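Local coordinates for protein ribonucleotide monophosphatase NagD (Escherichia coli, PDB 2C4N) that dephosphorylates nucleotides as a magnesium-dependent phosphatase of the haloacid dehalogenase superfamily, probably acting on a broad range of phosphorylated substrates, at residues T42-S46 against T143-G149; V89-G93 against E118-Y122. All coordinates share one frame. Residue numbers count along the deposited sequence, not the author numbering.

Contact 1 of 2, residues T42-S46 against T143-G149; sequences TNYPS and TNPDTHG. With PO4 (phosphate ion), chain D.
In capped HAD phosphatases the substrate pocket lies where core meets cap; here two irregular loops meet across that seam: Thr42-Ser46, leaving core strand 38-42, and Thr143-Gly149, leaving cap strand 139-142. Asn43 CA lies 6.0 Å from Asn144 CA, Pro45 CA 6.8 Å from Thr143 CA. Thr42 (chi1 t) forms an ST turn, Tyr44 N donating to its OG1 at 3.3 Å. Asn43, its chi1 between rotamer wells at -119°, sends ND2 to OD2 of Asp146 (chi1 m) at 3.0 Å; its OD1 accepts from Lys176 N. Asn144 (chi1 p) donates from ND2 to the same Asp146 OD2 (2.8 Å) and accepts from Thr143 OG1 at OD1 (2.8 Å). Tyr44, chi1 m, reaches His148 O through OH (3.2 Å), with Asn144 ND2 over one ring face. Pro45 CG meets Thr143 OG1 at 3.5 Å. Asn43 N donates to O2 (3.0 Å) of a phosphate ion, probably from the crystallisation liquor. Two amides thus fix the carboxylate of Asp146, the probable specificity residue, beside a probable substrate-binding loop.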
ATOM      1  N   THR A  42      -8.031  24.613  10.633  1.00 16.35           N
ATOM      2  CA  THR A  42      -6.820  24.345   9.877  1.00 15.81           C
ATOM      3  C   THR A  42      -6.233  23.033  10.362  1.00 14.98           C
ATOM      4  O   THR A  42      -6.220  22.748  11.558  1.00 13.12           O
ATOM      5  CB  THR A  42      -5.749  25.447  10.002  1.00 17.92           C
ATOM      6  OG1 THR A  42      -4.592  25.042   9.258  1.00 18.68           O
ATOM      7  CG2 THR A  42      -5.356  25.685  11.454  1.00 18.85           C
ATOM      8  N   ASN A  43      -5.754  22.229   9.419  1.00 16.41           N
ATOM      9  CA  ASN A  43      -5.170  20.937   9.738  1.00 18.18           C
ATOM     10  C   ASN A  43      -3.767  21.050  10.301  1.00 18.24           C
ATOM     11  O   ASN A  43      -3.242  20.078  10.847  1.00 19.22           O
ATOM     12  CB  ASN A  43      -5.139  20.067   8.486  1.00 16.28           C
ATOM     13  CG  ASN A  43      -5.944  18.808   8.646  1.00 15.35           C
ATOM     14  OD1 ASN A  43      -6.963  18.801   9.336  1.00 16.52           O
ATOM     15  ND2 ASN A  43      -5.512  17.737   7.986  1.00 16.22           N
ATOM     16  N   TYR A  44      -3.155  22.224  10.181  1.00 16.39           N
ATOM     17  CA  TYR A  44      -1.801  22.386  10.677  1.00 19.34           C
ATOM     18  C   TYR A  44      -1.758  22.775  12.150  1.00 19.04           C
ATOM     19  O   TYR A  44      -2.555  23.575  12.629  1.00 18.66           O
ATOM     20  CB  TYR A  44      -1.029  23.347   9.761  1.00 27.02           C
ATOM     21  CG  TYR A  44      -0.859  22.727   8.375  1.00 31.62           C
ATOM     22  CD1 TYR A  44      -1.832  22.896   7.386  1.00 31.88           C
ATOM     23  CD2 TYR A  44       0.228  21.891   8.088  1.00 32.08           C
ATOM     24  CE1 TYR A  44      -1.732  22.250   6.152  1.00 32.36           C
ATOM     25  CE2 TYR A  44       0.334  21.240   6.856  1.00 31.81           C
ATOM     26  CZ  TYR A  44      -0.649  21.423   5.891  1.00 33.73           C
ATOM     27  OH  TYR A  44      -0.547  20.771   4.675  1.00 33.78           O
ATOM     28  N   PRO A  45      -0.828  22.165  12.895  1.00 20.49           N
ATOM     29  CA  PRO A  45      -0.611  22.358  14.329  1.00 20.67           C
ATOM     30  C   PRO A  45       0.396  23.372  14.823  1.00 20.59           C
ATOM     31  O   PRO A  45       0.572  23.505  16.028  1.00 21.53           O
ATOM     32  CB  PRO A  45      -0.211  20.968  14.771  1.00 18.89           C
ATOM     33  CG  PRO A  45       0.729  20.568  13.631  1.00 20.42           C
ATOM     34  CD  PRO A  45      -0.015  21.038  12.392  1.00 21.21           C
ATOM     35  N   SER A  46       1.056  24.081  13.917  1.00 23.99           N
ATOM     36  CA  SER A  46       2.099  25.020  14.329  1.00 25.79           C
ATOM     37  C   SER A  46       1.688  26.353  14.956  1.00 25.87           C
ATOM     38  O   SER A  46       2.429  26.896  15.780  1.00 26.31           O
ATOM     39  CB  SER A  46       3.024  25.313  13.144  1.00 45.86           C
ATOM     40  OG  SER A  46       3.624  24.129  12.638  1.00 54.39           O
ATOM     41  N   THR A 143      -1.304  14.619  14.700  1.00 12.14           N
ATOM     42  CA  THR A 143      -2.185  15.757  14.450  1.00 13.52           C
ATOM     43  C   THR A 143      -2.863  15.794  13.082  1.00 12.37           C
ATOM     44  O   THR A 143      -4.060  16.055  12.994  1.00 14.12           O
ATOM     45  CB  THR A 143      -1.448  17.107  14.682  1.00 13.61           C
ATOM     46  OG1 THR A 143      -0.310  17.201  13.821  1.00 13.58           O
ATOM     47  CG2 THR A 143      -0.997  17.222  16.127  1.00 12.00           C
ATOM     48  N   ASN A 144      -2.117  15.535  12.011  1.00 14.50           N
ATOM     49  CA  ASN A 144      -2.708  15.576  10.673  1.00 14.52           C
ATOM     50  C   ASN A 144      -1.917  14.708   9.688  1.00 14.60           C
ATOM     51  O   ASN A 144      -0.702  14.588   9.798  1.00 13.54           O
ATOM     52  CB  ASN A 144      -2.784  17.032  10.178  1.00 15.27           C
ATOM     53  CG  ASN A 144      -1.421  17.713  10.118  1.00 14.37           C
ATOM     54  OD1 ASN A 144      -0.723  17.839  11.127  1.00 15.32           O
ATOM     55  ND2 ASN A 144      -1.043  18.163   8.926  1.00 16.29           N
ATOM     56  N   PRO A 145      -2.604  14.110   8.704  1.00 17.14           N
ATOM     57  CA  PRO A 145      -1.978  13.240   7.703  1.00 17.50           C
ATOM     58  C   PRO A 145      -1.197  13.901   6.566  1.00 17.78           C
ATOM     59  O   PRO A 145      -0.495  13.218   5.821  1.00 17.26           O
ATOM     60  CB  PRO A 145      -3.155  12.419   7.190  1.00 15.98           C
ATOM     61  CG  PRO A 145      -4.272  13.430   7.195  1.00 16.09           C
ATOM     62  CD  PRO A 145      -4.066  14.182   8.508  1.00 14.69           C
ATOM     63  N   ASP A 146      -1.319  15.215   6.428  1.00 15.11           N
ATOM     64  CA  ASP A 146      -0.614  15.934   5.367  1.00 15.73           C
ATOM     65  C   ASP A 146       0.875  15.577   5.354  1.00 17.25           C
ATOM     66  O   ASP A 146       1.536  15.618   6.395  1.00 16.24           O
ATOM     67  CB  ASP A 146      -0.801  17.434   5.573  1.00 19.73           C
ATOM     68  CG  ASP A 146      -2.257  17.822   5.641  1.00 20.84           C
ATOM     69  OD1 ASP A 146      -2.843  18.135   4.583  1.00 23.55           O
ATOM     70  OD2 ASP A 146      -2.824  17.797   6.752  1.00 19.34           O
ATOM     71  N   THR A 147       1.409  15.241   4.179  1.00 18.61           N
ATOM     72  CA  THR A 147       2.820  14.860   4.080  1.00 20.66           C
ATOM     73  C   THR A 147       3.780  16.043   4.071  1.00 22.89           C
ATOM     74  O   THR A 147       4.936  15.911   4.468  1.00 21.56           O
ATOM     75  CB  THR A 147       3.077  14.001   2.818  1.00 29.82           C
ATOM     76  OG1 THR A 147       2.827  14.781   1.641  1.00 30.25           O
ATOM     77  CG2 THR A 147       2.166  12.789   2.815  1.00 30.93           C
ATOM     78  N   HIS A 148       3.306  17.200   3.626  1.00 23.92           N
ATOM     79  CA  HIS A 148       4.159  18.380   3.589  1.00 28.66           C
ATOM     80  C   HIS A 148       3.354  19.670   3.680  1.00 29.39           C
ATOM     81  O   HIS A 148       2.158  19.678   3.390  1.00 27.61           O
ATOM     82  CB  HIS A 148       5.000  18.371   2.309  1.00 43.63           C
ATOM     83  CG  HIS A 148       4.192  18.316   1.052  1.00 48.45           C
ATOM     84  ND1 HIS A 148       3.477  19.395   0.576  1.00 51.03           N
ATOM     85  CD2 HIS A 148       3.990  17.312   0.167  1.00 48.99           C
ATOM     86  CE1 HIS A 148       2.874  19.058  -0.550  1.00 51.81           C
ATOM     87  NE2 HIS A 148       3.168  17.799  -0.820  1.00 51.11           N
ATOM     88  N   GLY A 149       4.012  20.746   4.107  1.00 31.40           N
ATOM     89  CA  GLY A 149       3.352  22.036   4.216  1.00 35.28           C
ATOM     90  C   GLY A 149       3.570  22.787   2.919  1.00 38.38           C
ATOM     91  O   GLY A 149       3.232  22.274   1.855  1.00 38.15           O
TER
HETATM   92  P   PO4 D1253      -5.819  23.984   5.881  1.00 30.33           P
HETATM   93  O1  PO4 D1253      -6.285  25.185   6.617  1.00 31.58           O
HETATM   94  O2  PO4 D1253      -6.375  22.765   6.515  1.00 24.92           O
HETATM   95  O3  PO4 D1253      -6.266  24.058   4.481  1.00 26.21           O
HETATM   96  O4  PO4 D1253      -4.334  23.934   5.916  1.00 32.83           O

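Contact 2 of 2, residues V89-G93 against E118-Y122; sequences VVGEG and ETRSY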
ATOM      1  N   VAL A  89       6.370  13.332  22.950  1.00 17.56           N
ATOM      2  CA  VAL A  89       5.923  14.168  21.853  1.00 17.36           C
ATOM      3  C   VAL A  89       6.989  14.512  20.833  1.00 17.81           C
ATOM      4  O   VAL A  89       8.108  14.896  21.176  1.00 17.93           O
ATOM      5  CB  VAL A  89       5.309  15.489  22.385  1.00 18.88           C
ATOM      6  CG1 VAL A  89       4.808  16.346  21.231  1.00 20.18           C
ATOM      7  CG2 VAL A  89       4.169  15.178  23.350  1.00 18.96           C
ATOM      8  N   VAL A  90       6.629  14.342  19.568  1.00 15.89           N
ATOM      9  CA  VAL A  90       7.502  14.680  18.456  1.00 15.57           C
ATOM     10  C   VAL A  90       6.814  15.908  17.877  1.00 16.47           C
ATOM     11  O   VAL A  90       5.932  15.805  17.032  1.00 15.17           O
ATOM     12  CB  VAL A  90       7.544  13.559  17.393  1.00 20.20           C
ATOM     13  CG1 VAL A  90       8.375  14.006  16.194  1.00 19.28           C
ATOM     14  CG2 VAL A  90       8.136  12.288  17.997  1.00 18.59           C
ATOM     15  N   GLY A  91       7.197  17.078  18.371  1.00 18.57           N
ATOM     16  CA  GLY A  91       6.583  18.303  17.898  1.00 21.12           C
ATOM     17  C   GLY A  91       7.119  19.475  18.687  1.00 23.31           C
ATOM     18  O   GLY A  91       7.984  19.300  19.540  1.00 24.11           O
ATOM     19  N   GLU A  92       6.605  20.668  18.419  1.00 30.56           N
ATOM     20  CA  GLU A  92       7.093  21.846  19.123  1.00 33.59           C
ATOM     21  C   GLU A  92       6.064  22.959  19.127  1.00 33.55           C
ATOM     22  O   GLU A  92       5.080  22.909  18.395  1.00 35.57           O
ATOM     23  CB  GLU A  92       8.380  22.344  18.455  1.00 32.09           C
ATOM     24  CG  GLU A  92       8.177  22.876  17.024  1.00 35.65           C
ATOM     25  CD  GLU A  92       9.486  23.132  16.281  1.00 38.92           C
ATOM     26  OE1 GLU A  92      10.545  23.201  16.940  1.00 40.20           O
ATOM     27  OE2 GLU A  92       9.460  23.272  15.034  1.00 38.87           O
ATOM     28  N   GLY A  93       6.304  23.963  19.963  1.00 29.70           N
ATOM     29  CA  GLY A  93       5.418  25.106  20.031  1.00 27.85           C
ATOM     30  C   GLY A  93       4.004  24.894  20.533  1.00 25.98           C
ATOM     31  O   GLY A  93       3.786  24.355  21.618  1.00 25.92           O
ATOM     32  N   GLU A 118       4.380  18.544  14.310  1.00 18.59           N
ATOM     33  CA  GLU A 118       5.386  19.042  13.384  1.00 19.74           C
ATOM     34  C   GLU A 118       6.527  19.704  14.151  1.00 19.80           C
ATOM     35  O   GLU A 118       6.311  20.400  15.146  1.00 16.02           O
ATOM     36  CB  GLU A 118       4.774  20.046  12.402  1.00 31.96           C
ATOM     37  CG  GLU A 118       5.782  21.018  11.791  1.00 39.06           C
ATOM     38  CD  GLU A 118       6.746  20.380  10.797  1.00 42.68           C
ATOM     39  OE1 GLU A 118       7.171  19.222  10.999  1.00 42.09           O
ATOM     40  OE2 GLU A 118       7.098  21.059   9.807  1.00 46.59           O
ATOM     41  N   THR A 119       7.749  19.465  13.695  1.00 18.60           N
ATOM     42  CA  THR A 119       8.911  20.074  14.321  1.00 18.20           C
ATOM     43  C   THR A 119      10.080  20.005  13.360  1.00 20.08           C
ATOM     44  O   THR A 119      10.398  18.941  12.834  1.00 17.59           O
ATOM     45  CB  THR A 119       9.294  19.381  15.644  1.00 22.24           C
ATOM     46  OG1 THR A 119      10.534  19.927  16.116  1.00 23.89           O
ATOM     47  CG2 THR A 119       9.440  17.874  15.450  1.00 22.85           C
ATOM     48  N   ARG A 120      10.707  21.148  13.116  1.00 21.89           N
ATOM     49  CA  ARG A 120      11.841  21.197  12.210  1.00 24.37           C
ATOM     50  C   ARG A 120      13.081  20.622  12.868  1.00 23.42           C
ATOM     51  O   ARG A 120      14.151  20.602  12.267  1.00 24.57           O
ATOM     52  CB  ARG A 120      12.118  22.633  11.776  1.00 46.37           C
ATOM     53  CG  ARG A 120      11.015  23.291  10.970  1.00 51.69           C
ATOM     54  CD  ARG A 120      11.582  24.540  10.334  1.00 58.34           C
ATOM     55  NE  ARG A 120      10.674  25.190   9.398  1.00 63.25           N
ATOM     56  CZ  ARG A 120      11.065  26.096   8.508  1.00 65.45           C
ATOM     57  NH1 ARG A 120      12.341  26.446   8.441  1.00 66.52           N
ATOM     58  NH2 ARG A 120      10.185  26.655   7.691  1.00 66.72           N
ATOM     59  N   SER A 121      12.933  20.175  14.112  1.00 23.47           N
ATOM     60  CA  SER A 121      14.036  19.582  14.858  1.00 23.32           C
ATOM     61  C   SER A 121      13.965  18.063  14.779  1.00 21.88           C
ATOM     62  O   SER A 121      14.788  17.366  15.370  1.00 21.81           O
ATOM     63  CB  SER A 121      13.995  20.016  16.325  1.00 28.97           C
ATOM     64  OG  SER A 121      14.363  21.380  16.457  1.00 34.49           O
ATOM     65  N   TYR A 122      12.973  17.559  14.052  1.00 19.81           N
ATOM     66  CA  TYR A 122      12.789  16.118  13.886  1.00 18.11           C
ATOM     67  C   TYR A 122      14.114  15.482  13.473  1.00 18.08           C
ATOM     68  O   TYR A 122      14.787  15.974  12.563  1.00 17.02           O
ATOM     69  CB  TYR A 122      11.749  15.841  12.798  1.00 20.03           C
ATOM     70  CG  TYR A 122      11.418  14.375  12.586  1.00 20.07           C
ATOM     71  CD1 TYR A 122      10.705  13.655  13.540  1.00 21.41           C
ATOM     72  CD2 TYR A 122      11.772  13.723  11.405  1.00 21.11           C
ATOM     73  CE1 TYR A 122      10.347  12.315  13.323  1.00 21.98           C
ATOM     74  CE2 TYR A 122      11.419  12.389  11.178  1.00 20.84           C
ATOM     75  CZ  TYR A 122      10.706  11.695  12.140  1.00 21.49           C
ATOM     76  OH  TYR A 122      10.351  10.384  11.916  1.00 21.97           O
TER
HETATM   77  O   HOH W   1      11.188  19.367  18.593  1.00 30.48           O
HETATM   78  O   HOH W   2       3.701  20.406  16.667  1.00 19.88           O
HETATM   79  O   HOH W   3       5.056  23.108  14.962  1.00 33.73           O
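This is a contact between a strand end with its following loop and a neighbouring loop, at the C-terminal end of the cap domain's parallel sheet, where the chain runs off two neighbouring strands, 86-90 and 105-116. Parallel strands all end on the same side of their sheet, and the two exits here remain close after regular pairing has ceased. Gly91 and Thr119 mark the closest backbone approach, 4.6 Å between their CA atoms. Gly91 CA packs 3.7 Å from Thr119 CB and makes a CA-H...O contact of 3.5 Å with Glu118 O. That same carbonyl receives a weak hydrogen bond from Glu92 N at 3.3 Å, and one water bridges Glu92 N, weakly, and Glu118 N.

The firmer direct link comes from the side chain of Glu92. With chi1 p and chi2 t it extends to the start of the opposing turn, and its OE2 accepts from Arg120 N at 3.1 Å. Thr119 to Tyr122 form a type I beta turn, closed by Tyr122 N donating to Thr119 O at 3.2 Å; an ST turn from Ser121 N to Thr119 OG1, 3.1 Å, reinforces it. A second water joins Thr119 OG1 at 2.6 Å to Gly91 O by a weak bond. On the buried side, Val90 CG1 meets the ring edge of Tyr122 at CD1, 3.5 Å away.

Val90 also packs against Met126 and Ala130 of helix 124-135, while Tyr122 reaches Leu159 and Ile163 of helix 156-167 and Met127 of the second subunit; Gly93 then occupies the N-cap position of helix 94-101.

The two contacts are centred 12 Å apart and touch: Ser46 OG lies 3.9 Å from Glu118 CG, and Pro45 CG 4.2 Å from Glu118 N. Along the chain the order is 42-46, 89-93, 118-122, 143-149, so contact 2 falls wholly between the segments of contact 1. Three of these segments lie at the ends of adjacent strands of the four-stranded cap sheet, 86-90, 105-116 and 139-142, whereas 42-46 lies at the end of one in the six-stranded core sheet. Contact 1 joins core to cap at the probable substrate pocket, and contact 2 joins neighbouring loops within the cap. Both touch the second subunit of the deposited assembly, although the protein is considered monomeric.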